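Local coordinates for 4'-phospho-dehydrooxetanocin synthase (Bacillus megaterium, PDB 5UL3), which catalyses the oxidative ring contraction of dAMP to an oxetane aldehyde in oxetanocin A biosynthesis, using cobalamin, a [4Fe-4S] cluster and S-adenosylmethionine, at residues A[432-446]-A[471-485]. Residues are numbered along the deposited sequence; the frame is centred on the assembly and turned at random.
Sequences FIGVESGSNQQLKRY and IGFIMFDQLMKGLDN. With EDO (1,2-ethanediol), chain X.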
loop_
_atom_site.group_PDB
_atom_site.type_symbol
_atom_site.label_atom_id
_atom_site.label_comp_id
_atom_site.label_asym_id
_atom_site.label_seq_id
_atom_site.Cartn_x
_atom_site.Cartn_y
_atom_site.Cartn_z
ATOM N N PHE A 432 6.574 -9.057 3.320
ATOM C CA PHE A 432 6.009 -9.645 2.109
ATOM C C PHE A 432 7.142 -9.820 1.104
ATOM O O PHE A 432 7.830 -8.851 0.791
ATOM C CB PHE A 432 4.930 -8.731 1.511
ATOM C CG PHE A 432 4.332 -9.239 0.234
ATOM C CD1 PHE A 432 4.890 -8.895 -1.000
ATOM C CD2 PHE A 432 3.198 -10.033 0.244
ATOM C CE1 PHE A 432 4.339 -9.371 -2.184
ATOM C CE2 PHE A 432 2.641 -10.510 -0.934
ATOM C CZ PHE A 432 3.209 -10.176 -2.151
ATOM N N ILE A 433 7.324 -11.036 0.589
ATOM C CA ILE A 433 8.343 -11.289 -0.440
ATOM C C ILE A 433 7.609 -11.660 -1.720
ATOM O O ILE A 433 6.823 -12.616 -1.736
ATOM C CB ILE A 433 9.319 -12.404 -0.047
ATOM C CG1 ILE A 433 9.946 -12.153 1.321
ATOM C CG2 ILE A 433 10.411 -12.573 -1.166
ATOM C CD1 ILE A 433 10.996 -11.095 1.339
ATOM N N GLY A 434 7.842 -10.894 -2.782
ATOM C CA GLY A 434 7.206 -11.159 -4.061
ATOM C C GLY A 434 7.806 -12.336 -4.809
ATOM O O GLY A 434 8.395 -12.166 -5.880
ATOM N N VAL A 435 7.665 -13.538 -4.241
ATOM C CA VAL A 435 8.144 -14.765 -4.893
ATOM C C VAL A 435 7.462 -14.957 -6.247
ATOM O O VAL A 435 8.126 -15.117 -7.285
ATOM C CB VAL A 435 7.908 -15.975 -3.966
ATOM C CG1 VAL A 435 8.097 -17.281 -4.696
ATOM C CG2 VAL A 435 8.834 -15.907 -2.745
ATOM N N GLU A 436 6.128 -15.000 -6.237
ATOM C CA GLU A 436 5.209 -15.057 -7.378
ATOM C C GLU A 436 5.181 -16.412 -8.092
ATOM O O GLU A 436 4.141 -16.802 -8.630
ATOM C CB GLU A 436 5.508 -13.931 -8.396
ATOM C CG GLU A 436 5.437 -12.475 -7.847
ATOM C CD GLU A 436 4.321 -12.205 -6.840
ATOM O OE1 GLU A 436 4.508 -11.326 -5.966
ATOM O OE2 GLU A 436 3.252 -12.834 -6.901
ATOM N N SER A 437 6.287 -17.153 -8.094
ATOM C CA SER A 437 6.270 -18.430 -8.804
ATOM C C SER A 437 7.336 -19.357 -8.243
ATOM O O SER A 437 8.343 -18.909 -7.698
ATOM C CB SER A 437 6.497 -18.229 -10.314
ATOM O OG SER A 437 6.556 -19.490 -10.979
ATOM N N GLY A 438 7.108 -20.660 -8.399
ATOM C CA GLY A 438 8.138 -21.644 -8.139
ATOM C C GLY A 438 8.604 -22.386 -9.371
ATOM O O GLY A 438 9.298 -23.403 -9.235
ATOM N N SER A 439 8.245 -21.929 -10.567
ATOM C CA SER A 439 8.599 -22.580 -11.822
ATOM C C SER A 439 9.548 -21.672 -12.589
ATOM O O SER A 439 9.231 -20.503 -12.825
ATOM C CB SER A 439 7.342 -22.864 -12.648
ATOM O OG SER A 439 7.638 -22.884 -14.038
ATOM N N ASN A 440 10.711 -22.196 -12.982
ATOM C CA ASN A 440 11.701 -21.304 -13.588
ATOM C C ASN A 440 11.186 -20.690 -14.890
ATOM O O ASN A 440 11.423 -19.504 -15.157
ATOM C CB ASN A 440 13.021 -22.045 -13.789
ATOM C CG ASN A 440 13.757 -22.245 -12.478
ATOM O OD1 ASN A 440 13.634 -21.426 -11.568
ATOM N ND2 ASN A 440 14.506 -23.339 -12.366
ATOM N N GLN A 441 10.468 -21.468 -15.702
ATOM C CA GLN A 441 9.858 -20.916 -16.912
ATOM C C GLN A 441 8.863 -19.812 -16.571
ATOM O O GLN A 441 8.869 -18.742 -17.187
ATOM C CB GLN A 441 9.149 -22.018 -17.702
ATOM C CG GLN A 441 10.073 -23.009 -18.363
ATOM C CD GLN A 441 9.309 -24.126 -19.058
ATOM O OE1 GLN A 441 8.076 -24.170 -19.030
ATOM N NE2 GLN A 441 10.046 -25.039 -19.685
ATOM N N GLN A 442 7.989 -20.059 -15.591
ATOM C CA GLN A 442 6.987 -19.054 -15.237
ATOM C C GLN A 442 7.634 -17.817 -14.639
ATOM O O GLN A 442 7.229 -16.691 -14.954
ATOM C CB GLN A 442 5.954 -19.648 -14.272
ATOM C CG GLN A 442 4.733 -18.752 -14.019
ATOM C CD GLN A 442 3.776 -19.390 -13.027
ATOM O OE1 GLN A 442 4.209 -19.921 -12.013
ATOM N NE2 GLN A 442 2.488 -19.383 -13.338
ATOM N N LEU A 443 8.667 -17.997 -13.809
ATOM C CA LEU A 443 9.400 -16.844 -13.292
ATOM C C LEU A 443 9.937 -15.978 -14.426
ATOM O O LEU A 443 9.947 -14.744 -14.335
ATOM C CB LEU A 443 10.543 -17.307 -12.387
ATOM C CG LEU A 443 10.077 -17.747 -10.992
ATOM C CD1 LEU A 443 11.187 -18.513 -10.294
ATOM C CD2 LEU A 443 9.657 -16.520 -10.154
ATOM N N LYS A 444 10.387 -16.608 -15.512
ATOM C CA LYS A 444 10.883 -15.827 -16.634
ATOM C C LYS A 444 9.743 -15.111 -17.362
ATOM O O LYS A 444 9.906 -13.956 -17.782
ATOM C CB LYS A 444 11.677 -16.741 -17.581
ATOM C CG LYS A 444 12.457 -15.993 -18.636
ATOM C CD LYS A 444 13.271 -16.975 -19.470
ATOM C CE LYS A 444 13.336 -16.557 -20.930
ATOM N NZ LYS A 444 13.743 -17.704 -21.791
ATOM N N ARG A 445 8.595 -15.781 -17.550
ATOM C CA ARG A 445 7.435 -15.109 -18.133
ATOM C C ARG A 445 6.994 -13.940 -17.260
ATOM O O ARG A 445 6.483 -12.940 -17.773
ATOM C CB ARG A 445 6.251 -16.064 -18.279
ATOM C CG ARG A 445 6.380 -17.138 -19.355
ATOM C CD ARG A 445 4.996 -17.648 -19.723
ATOM N NE ARG A 445 4.285 -18.332 -18.630
ATOM C CZ ARG A 445 4.581 -19.548 -18.181
ATOM N NH1 ARG A 445 5.592 -20.247 -18.706
ATOM N NH2 ARG A 445 3.861 -20.077 -17.205
ATOM N N TYR A 446 7.187 -14.060 -15.950
ATOM C CA TYR A 446 6.877 -12.998 -14.994
ATOM C C TYR A 446 7.958 -11.922 -14.933
ATOM O O TYR A 446 7.769 -10.909 -14.245
ATOM C CB TYR A 446 6.663 -13.615 -13.602
ATOM C CG TYR A 446 5.373 -14.395 -13.434
ATOM C CD1 TYR A 446 4.432 -14.481 -14.460
ATOM C CD2 TYR A 446 5.081 -15.025 -12.228
ATOM C CE1 TYR A 446 3.252 -15.186 -14.290
ATOM C CE2 TYR A 446 3.919 -15.745 -12.054
ATOM C CZ TYR A 446 2.996 -15.812 -13.073
ATOM O OH TYR A 446 1.831 -16.508 -12.870
ATOM N N ILE A 471 4.158 -14.537 1.241
ATOM C CA ILE A 471 4.662 -14.457 -0.137
ATOM C C ILE A 471 3.503 -14.280 -1.113
ATOM O O ILE A 471 2.424 -14.845 -0.927
ATOM C CB ILE A 471 5.528 -15.679 -0.534
ATOM C CG1 ILE A 471 4.695 -16.978 -0.641
ATOM C CG2 ILE A 471 6.717 -15.821 0.415
ATOM C CD1 ILE A 471 5.476 -18.155 -1.229
ATOM N N GLY A 472 3.720 -13.474 -2.155
ATOM C CA GLY A 472 2.808 -13.492 -3.279
ATOM C C GLY A 472 3.073 -14.709 -4.149
ATOM O O GLY A 472 4.206 -15.175 -4.279
ATOM N N PHE A 473 2.006 -15.266 -4.711
ATOM C CA PHE A 473 2.157 -16.446 -5.560
ATOM C C PHE A 473 1.048 -16.434 -6.594
ATOM O O PHE A 473 -0.131 -16.440 -6.239
ATOM C CB PHE A 473 2.120 -17.744 -4.742
ATOM C CG PHE A 473 2.813 -18.903 -5.432
ATOM C CD1 PHE A 473 2.117 -19.732 -6.292
ATOM C CD2 PHE A 473 4.168 -19.132 -5.232
ATOM C CE1 PHE A 473 2.774 -20.786 -6.949
ATOM C CE2 PHE A 473 4.825 -20.184 -5.872
ATOM C CZ PHE A 473 4.116 -21.011 -6.721
ATOM N N ILE A 474 1.424 -16.382 -7.871
ATOM C CA ILE A 474 0.432 -16.350 -8.932
ATOM C C ILE A 474 0.510 -17.691 -9.651
ATOM O O ILE A 474 1.334 -17.857 -10.551
ATOM C CB ILE A 474 0.684 -15.185 -9.901
ATOM C CG1 ILE A 474 0.851 -13.866 -9.127
ATOM C CG2 ILE A 474 -0.459 -15.056 -10.868
ATOM C CD1 ILE A 474 1.512 -12.765 -9.981
ATOM N N MET A 475 -0.328 -18.637 -9.231
ATOM C CA MET A 475 -0.248 -20.018 -9.711
ATOM C C MET A 475 -0.509 -20.105 -11.213
ATOM O O MET A 475 0.261 -20.726 -11.953
ATOM C CB MET A 475 -1.253 -20.877 -8.935
ATOM C CG MET A 475 -1.441 -22.322 -9.480
ATOM S SD MET A 475 0.057 -23.297 -9.253
ATOM C CE MET A 475 0.045 -23.513 -7.465
ATOM N N PHE A 476 -1.583 -19.479 -11.676
ATOM C CA PHE A 476 -2.049 -19.578 -13.054
ATOM C C PHE A 476 -1.717 -18.308 -13.831
ATOM O O PHE A 476 -1.890 -17.197 -13.325
ATOM C CB PHE A 476 -3.563 -19.806 -13.081
ATOM C CG PHE A 476 -4.014 -21.040 -12.337
ATOM C CD1 PHE A 476 -3.869 -22.302 -12.907
ATOM C CD2 PHE A 476 -4.619 -20.937 -11.093
ATOM C CE1 PHE A 476 -4.299 -23.437 -12.245
ATOM C CE2 PHE A 476 -5.051 -22.079 -10.415
ATOM C CZ PHE A 476 -4.896 -23.330 -10.997
ATOM N N ASP A 477 -1.240 -18.462 -15.070
ATOM C CA ASP A 477 -1.143 -17.302 -15.947
ATOM C C ASP A 477 -1.516 -17.720 -17.362
ATOM O O ASP A 477 -1.339 -18.877 -17.752
ATOM C CB ASP A 477 0.243 -16.631 -15.920
ATOM C CG ASP A 477 1.331 -17.454 -16.601
ATOM O OD1 ASP A 477 1.644 -18.551 -16.104
ATOM O OD2 ASP A 477 1.919 -16.960 -17.600
ATOM N N GLN A 478 -2.036 -16.752 -18.118
ATOM C CA GLN A 478 -2.773 -17.049 -19.340
ATOM C C GLN A 478 -1.881 -17.584 -20.451
ATOM O O GLN A 478 -2.376 -18.291 -21.335
ATOM C CB GLN A 478 -3.519 -15.794 -19.812
ATOM C CG GLN A 478 -4.729 -15.410 -18.944
ATOM C CD GLN A 478 -4.377 -14.537 -17.739
ATOM O OE1 GLN A 478 -3.206 -14.334 -17.410
ATOM N NE2 GLN A 478 -5.404 -14.003 -17.092
ATOM N N LEU A 479 -0.585 -17.293 -20.425
ATOM C CA LEU A 479 0.296 -17.771 -21.482
ATOM C C LEU A 479 0.913 -19.128 -21.173
ATOM O O LEU A 479 1.708 -19.624 -21.979
ATOM C CB LEU A 479 1.403 -16.743 -21.755
ATOM C CG LEU A 479 0.858 -15.384 -22.204
ATOM C CD1 LEU A 479 1.969 -14.381 -22.502
ATOM C CD2 LEU A 479 -0.047 -15.568 -23.420
ATOM N N MET A 480 0.557 -19.748 -20.047
ATOM C CA MET A 480 1.115 -21.044 -19.684
ATOM C C MET A 480 0.575 -22.131 -20.608
ATOM O O MET A 480 -0.637 -22.239 -20.816
ATOM C CB MET A 480 0.765 -21.400 -18.237
ATOM C CG MET A 480 1.438 -22.690 -17.731
ATOM S SD MET A 480 0.768 -23.202 -16.128
ATOM C CE MET A 480 1.274 -21.807 -15.088
ATOM N N LYS A 481 1.476 -22.952 -21.128
ATOM C CA LYS A 481 1.131 -24.056 -22.016
ATOM C C LYS A 481 1.449 -25.365 -21.314
ATOM O O LYS A 481 2.593 -25.586 -20.897
ATOM C CB LYS A 481 1.890 -23.946 -23.340
ATOM C CG LYS A 481 1.399 -22.807 -24.217
ATOM C CD LYS A 481 2.036 -22.827 -25.600
ATOM C CE LYS A 481 1.395 -21.773 -26.488
ATOM N NZ LYS A 481 2.026 -21.728 -27.835
ATOM N N GLY A 482 0.447 -26.225 -21.201
ATOM C CA GLY A 482 0.610 -27.512 -20.555
ATOM C C GLY A 482 0.602 -27.390 -19.045
ATOM O O GLY A 482 0.470 -26.307 -18.477
ATOM N N LEU A 483 0.781 -28.533 -18.386
ATOM C CA LEU A 483 0.684 -28.634 -16.936
ATOM C C LEU A 483 2.034 -28.603 -16.224
ATOM O O LEU A 483 2.057 -28.582 -14.985
ATOM C CB LEU A 483 -0.066 -29.920 -16.554
ATOM C CG LEU A 483 -1.518 -30.033 -17.029
ATOM C CD1 LEU A 483 -2.079 -31.439 -16.789
ATOM C CD2 LEU A 483 -2.403 -28.992 -16.351
ATOM N N ASP A 484 3.152 -28.585 -16.961
ATOM C CA ASP A 484 4.473 -28.703 -16.338
ATOM C C ASP A 484 4.709 -27.615 -15.292
ATOM O O ASP A 484 5.234 -27.888 -14.208
ATOM C CB ASP A 484 5.580 -28.635 -17.395
ATOM C CG ASP A 484 5.741 -29.929 -18.167
ATOM O OD1 ASP A 484 5.047 -30.913 -17.839
ATOM O OD2 ASP A 484 6.573 -29.951 -19.102
ATOM N N ASN A 485 4.381 -26.362 -15.623
ATOM C CA ASN A 485 4.629 -25.273 -14.673
ATOM C C ASN A 485 3.785 -25.421 -13.409
ATOM O O ASN A 485 4.238 -25.039 -12.321
ATOM C CB ASN A 485 4.341 -23.911 -15.305
ATOM C CG ASN A 485 5.325 -23.536 -16.410
ATOM O OD1 ASN A 485 5.137 -22.536 -17.076
ATOM N ND2 ASN A 485 6.354 -24.349 -16.620
HETATM C C1 EDO X . 0.619 -10.574 -6.248
HETATM O O1 EDO X . 1.118 -11.902 -6.003
HETATM C C2 EDO X . 1.732 -9.632 -6.710
HETATM O O2 EDO X . 2.729 -9.463 -5.684
HETATM O O HOH W 1 5.445 -25.157 -19.846
#
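Arg445 meets Asp477 side-on in a nearly coplanar salt bridge: NE reaches OD2 and NH2 reaches OD1 (both 2.9 Å), each on a syn lone pair. A bend at chi3 (-64°) turns the guanidinium so that its far end also takes Asn485 OD1 between NH1 and NH2, each 2.8 Å away. Gln442 CA and Met480 CA lie over its opposite faces. Gln442, with CG anti to its backbone N (chi1 -170°), stretches out to direct its two NE2 N-H groups to Met475 O and Asp477 OD1, a double donation that suits an amide; Tyr552 OH also hydrogen-bonds Asp477 OD2. Asn485 ND2 donates a hydrogen bond to Gln441 OE1 (3.0 Å), their amides steeply inclined. The ring edge of Tyr446 meets Asp477 CB and Ile474 O, to which its OH donates (2.7 Å).

The parallel strands 432-436 and 471-473 shift register by one between Ile433 and Glu436, a beta bulge. Side-chain-less Gly472 lets Phe432 CZ come within 3.3 Å of its N and leaves room for the Glu436 carboxylate, whose oxygens hold an ethanediol, probably from the crystallisation liquor. Glu436 binds S-adenosylmethionine, so this bulged strand end forms part of the cofactor site in the partial TIM barrel of a radical SAM enzyme.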